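PDB 6C46: dTDP-4-dehydrorhamnose 3,5-epimerase from Elizabethkingia anophelis NUHP1, which probably catalyses the epimerization of a dTDP-linked 4-keto-6-deoxy sugar at C3' and C5' in the biosynthesis of dTDP-L-rhamnose. Local coordinates for residues G152-L161 and D178-Y189. Numbering follows the deposited sequence.
Sequences GSVKFNDSDL and DQNAPAFKDKNY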
loop_
_atom_site.group_PDB
_atom_site.type_symbol
_atom_site.label_atom_id
_atom_site.label_comp_id
_atom_site.label_asym_id
_atom_site.label_seq_id
_atom_site.Cartn_x
_atom_site.Cartn_y
_atom_site.Cartn_z
ATOM N N GLY A 152 -9.612 2.297 22.130
ATOM C CA GLY A 152 -8.986 2.846 23.311
ATOM C C GLY A 152 -8.135 4.037 22.899
ATOM O O GLY A 152 -7.985 4.327 21.703
ATOM N N SER A 153 -7.576 4.727 23.896
ATOM C CA SER A 153 -6.814 5.932 23.580
ATOM C C SER A 153 -5.961 6.329 24.772
ATOM O O SER A 153 -6.250 5.969 25.913
ATOM C CB SER A 153 -7.726 7.103 23.202
ATOM O OG SER A 153 -8.540 7.447 24.302
ATOM N N VAL A 154 -4.901 7.078 24.481
ATOM C CA VAL A 154 -4.042 7.673 25.501
ATOM C C VAL A 154 -3.800 9.119 25.098
ATOM O O VAL A 154 -3.476 9.391 23.937
ATOM C CB VAL A 154 -2.698 6.917 25.630
ATOM C CG1 VAL A 154 -1.800 7.602 26.650
ATOM C CG2 VAL A 154 -2.937 5.473 26.020
ATOM N N LYS A 155 -3.995 10.047 26.036
ATOM C CA LYS A 155 -3.739 11.461 25.766
ATOM C C LYS A 155 -2.330 11.674 25.196
ATOM O O LYS A 155 -1.336 11.255 25.794
ATOM C CB LYS A 155 -3.917 12.249 27.072
ATOM C CG LYS A 155 -3.795 13.774 26.930
ATOM C CD LYS A 155 -4.838 14.301 25.964
ATOM C CE LYS A 155 -4.881 15.825 25.942
ATOM N NZ LYS A 155 -5.322 16.422 27.215
ATOM N N PHE A 156 -2.247 12.331 24.033
ATOM C CA PHE A 156 -0.979 12.406 23.299
ATOM C C PHE A 156 0.125 13.082 24.116
ATOM O O PHE A 156 1.298 12.684 24.030
ATOM C CB PHE A 156 -1.186 13.153 21.975
ATOM C CG PHE A 156 -1.335 14.644 22.138
ATOM C CD1 PHE A 156 -2.514 15.197 22.648
ATOM C CD2 PHE A 156 -0.296 15.505 21.772
ATOM C CE1 PHE A 156 -2.641 16.588 22.816
ATOM C CE2 PHE A 156 -0.418 16.897 21.928
ATOM C CZ PHE A 156 -1.599 17.441 22.453
ATOM N N ASN A 157 -0.220 14.080 24.931
ATOM C CA ASN A 157 0.777 14.823 25.708
ATOM C C ASN A 157 0.744 14.437 27.179
ATOM O O ASN A 157 1.080 15.239 28.056
ATOM C CB ASN A 157 0.601 16.330 25.517
ATOM C CG ASN A 157 -0.757 16.826 25.970
ATOM O OD1 ASN A 157 -1.582 16.060 26.466
ATOM N ND2 ASN A 157 -1.016 18.109 25.756
ATOM N N ASP A 158 0.329 13.203 27.455
ATOM C CA ASP A 158 0.376 12.660 28.805
ATOM C C ASP A 158 1.739 12.924 29.438
ATOM O O ASP A 158 2.776 12.675 28.821
ATOM C CB ASP A 158 0.107 11.156 28.721
ATOM C CG ASP A 158 0.138 10.483 30.070
ATOM O OD1 ASP A 158 -0.939 10.355 30.701
ATOM O OD2 ASP A 158 1.249 10.088 30.486
ATOM N N SER A 159 1.734 13.455 30.667
ATOM C CA SER A 159 2.983 13.843 31.329
ATOM C C SER A 159 3.822 12.645 31.776
ATOM O O SER A 159 5.042 12.786 31.927
ATOM C CB SER A 159 2.685 14.753 32.524
ATOM O OG SER A 159 1.881 14.076 33.470
ATOM N N ASP A 160 3.212 11.477 31.997
ATOM C CA ASP A 160 4.014 10.299 32.310
ATOM C C ASP A 160 4.810 9.835 31.094
ATOM O O ASP A 160 5.978 9.451 31.225
ATOM C CB ASP A 160 3.128 9.166 32.831
ATOM C CG ASP A 160 2.568 9.448 34.229
ATOM O OD1 ASP A 160 3.186 10.207 34.990
ATOM O OD2 ASP A 160 1.526 8.877 34.584
ATOM N N LEU A 161 4.206 9.878 29.899
ATOM C CA LEU A 161 4.929 9.461 28.704
ATOM C C LEU A 161 5.900 10.530 28.229
ATOM O O LEU A 161 6.965 10.201 27.691
ATOM C CB LEU A 161 3.949 9.135 27.586
ATOM C CG LEU A 161 2.929 8.053 27.927
ATOM C CD1 LEU A 161 2.046 7.781 26.715
ATOM C CD2 LEU A 161 3.663 6.793 28.389
ATOM N N ASP A 178 -9.328 13.716 20.589
ATOM C CA ASP A 178 -7.937 13.564 21.008
ATOM C C ASP A 178 -7.563 14.571 22.086
ATOM O O ASP A 178 -6.721 14.268 22.944
ATOM C CB ASP A 178 -7.012 13.644 19.794
ATOM C CG ASP A 178 -7.145 12.410 18.885
ATOM O OD1 ASP A 178 -7.767 11.410 19.334
ATOM O OD2 ASP A 178 -6.648 12.437 17.733
ATOM N N GLN A 179 -8.197 15.754 22.092
ATOM C CA GLN A 179 -7.990 16.710 23.182
ATOM C C GLN A 179 -8.481 16.169 24.521
ATOM O O GLN A 179 -8.010 16.607 25.573
ATOM C CB GLN A 179 -8.728 18.032 22.911
ATOM C CG GLN A 179 -8.270 18.787 21.679
ATOM C CD GLN A 179 -8.971 20.129 21.510
ATOM O OE1 GLN A 179 -9.640 20.617 22.426
ATOM N NE2 GLN A 179 -8.923 20.666 20.289
ATOM N N ASN A 180 -9.421 15.234 24.515
ATOM C CA ASN A 180 -10.036 14.770 25.749
ATOM C C ASN A 180 -9.724 13.313 26.054
ATOM O O ASN A 180 -10.391 12.720 26.911
ATOM C CB ASN A 180 -11.549 14.989 25.682
ATOM C CG ASN A 180 -11.921 16.465 25.608
ATOM O OD1 ASN A 180 -11.755 17.209 26.570
ATOM N ND2 ASN A 180 -12.373 16.898 24.445
ATOM N N ALA A 181 -8.749 12.715 25.363
ATOM C CA ALA A 181 -8.418 11.319 25.605
ATOM C C ALA A 181 -7.929 11.129 27.039
ATOM O O ALA A 181 -7.236 11.998 27.584
ATOM C CB ALA A 181 -7.353 10.827 24.611
ATOM N N PRO A 182 -8.242 10.001 27.668
ATOM C CA PRO A 182 -7.825 9.778 29.058
ATOM C C PRO A 182 -6.313 9.619 29.196
ATOM O O PRO A 182 -5.612 9.173 28.287
ATOM C CB PRO A 182 -8.546 8.479 29.448
ATOM C CG PRO A 182 -9.602 8.265 28.391
ATOM C CD PRO A 182 -9.096 8.919 27.147
ATOM N N ALA A 183 -5.823 9.947 30.393
ATOM C CA ALA A 183 -4.397 9.836 30.690
ATOM C C ALA A 183 -3.925 8.385 30.601
ATOM O O ALA A 183 -4.708 7.430 30.702
ATOM C CB ALA A 183 -4.106 10.390 32.102
ATOM N N PHE A 184 -2.612 8.229 30.413
ATOM C CA PHE A 184 -1.999 6.899 30.390
ATOM C C PHE A 184 -2.327 6.116 31.658
ATOM O O PHE A 184 -2.673 4.933 31.595
ATOM C CB PHE A 184 -0.480 7.064 30.185
ATOM C CG PHE A 184 0.346 5.847 30.517
ATOM C CD1 PHE A 184 0.360 4.735 29.707
ATOM C CD2 PHE A 184 1.132 5.842 31.667
ATOM C CE1 PHE A 184 1.162 3.614 30.039
ATOM C CE2 PHE A 184 1.923 4.751 32.000
ATOM C CZ PHE A 184 1.939 3.636 31.188
ATOM N N LYS A 185 -2.295 6.772 32.820
ATOM C CA LYS A 185 -2.525 6.042 34.063
ATOM C C LYS A 185 -3.973 5.607 34.220
ATOM O O LYS A 185 -4.256 4.743 35.052
ATOM C CB LYS A 185 -2.117 6.884 35.276
ATOM C CG LYS A 185 -0.722 6.634 35.769
ATOM C CD LYS A 185 -0.448 7.447 37.026
ATOM C CE LYS A 185 -0.711 8.937 36.804
ATOM N NZ LYS A 185 -0.490 9.724 38.058
ATOM N N ASP A 186 -4.895 6.184 33.445
ATOM C CA ASP A 186 -6.297 5.785 33.523
ATOM C C ASP A 186 -6.579 4.479 32.795
ATOM O O ASP A 186 -7.671 3.921 32.956
ATOM C CB ASP A 186 -7.212 6.847 32.912
ATOM C CG ASP A 186 -7.351 8.085 33.771
ATOM O OD1 ASP A 186 -6.855 8.111 34.918
ATOM O OD2 ASP A 186 -7.997 9.034 33.283
ATOM N N LYS A 187 -5.652 4.013 31.972
ATOM C CA LYS A 187 -5.730 2.696 31.342
ATOM C C LYS A 187 -6.982 2.533 30.478
ATOM O O LYS A 187 -7.751 1.590 30.631
ATOM C CB LYS A 187 -5.642 1.594 32.399
ATOM C CG LYS A 187 -4.281 1.589 33.098
ATOM C CD LYS A 187 -4.218 0.573 34.218
ATOM C CE LYS A 187 -2.826 0.522 34.847
ATOM N NZ LYS A 187 -2.736 -0.546 35.888
ATOM N N ASN A 188 -7.146 3.441 29.516
ATOM C CA ASN A 188 -8.204 3.273 28.511
ATOM C C ASN A 188 -7.690 2.399 27.364
ATOM O O ASN A 188 -7.665 2.780 26.192
ATOM C CB ASN A 188 -8.694 4.623 27.992
ATOM C CG ASN A 188 -9.862 4.471 27.054
ATOM O OD1 ASN A 188 -10.689 3.579 27.248
ATOM N ND2 ASN A 188 -9.927 5.308 26.018
ATOM N N TYR A 189 -7.230 1.214 27.731
ATOM C CA TYR A 189 -6.627 0.321 26.751
ATOM C C TYR A 189 -6.622 -1.090 27.319
ATOM O O TYR A 189 -7.103 -1.290 28.439
ATOM C CB TYR A 189 -5.207 0.777 26.386
ATOM C CG TYR A 189 -4.271 0.905 27.557
ATOM C CD1 TYR A 189 -3.700 -0.224 28.121
ATOM C CD2 TYR A 189 -3.945 2.148 28.101
ATOM C CE1 TYR A 189 -2.841 -0.140 29.191
ATOM C CE2 TYR A 189 -3.059 2.238 29.187
ATOM C CZ TYR A 189 -2.522 1.078 29.718
ATOM O OH TYR A 189 -1.658 1.089 30.786
ATOM O OXT TYR A 189 -6.148 -2.034 26.683
HETATM O O HOH W 1 -5.467 5.568 28.683
HETATM O O HOH W 2 -4.791 12.362 22.626
HETATM O O HOH W 3 -0.783 9.212 33.049
#
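Ser153 and Lys155 receive the C-terminal tail through main-chain bonds: Ser153 N donates to Asn188 O (3.0 Å), and Lys155 N to Pro182 O (2.9 Å). Between them, one water donates to Ser153 O and Ala183 O and accepts from Asn188 N. Such spacing is not that of a continuous beta ladder. The chain through the end of edge strand 151-153 thus bonds to Leu71 and Leu69 of strand 66-72 through Gly152 and Val154, and to the C-terminal segment through Ser153 and Lys155.

Side chains add directed polar links. Ser153 OG, set between the backbone N and the carbonyl carbon (chi1 63°), accepts a hydrogen bond from Asn188 ND2 at 3.1 Å, nearly in the amide plane, while Asn188 OD1 accepts from Lys73. Asp158 divides its carboxylate: OD1 takes the Phe184 N-H at 2.7 Å from well above the carboxylate plane, and OD2 uses its anti lone pair for Leu161 N in an Asx motif. A second water joins Asp158 OD1, Asp160 OD2 and Lys185 N. Bends at chi2 and chi4 bring Lys155 NZ to a weak hydrogen bond with Gln179 O at 3.2 Å. A third water accepts from Phe156 N and donates to Asp178 O; Asp178 OD1 bonds to NE2 of His70, the predicted proton acceptor, and OD2 to Gly68 N.

Apolar packing centres on Phe184. Leu161 CD2 sits over one ring face, 4.1 Å from the centroid and 12° off the normal, a CH-pi contact, and Val154 CG1 lies beside Phe184 CB.

Asp158, buried, has both oxygens satisfied by N-H groups and water, which would probably favour its ionised form; its OD1 bond ties the first residue of the 3-10 segment 184-186 to the loop after the edge strand.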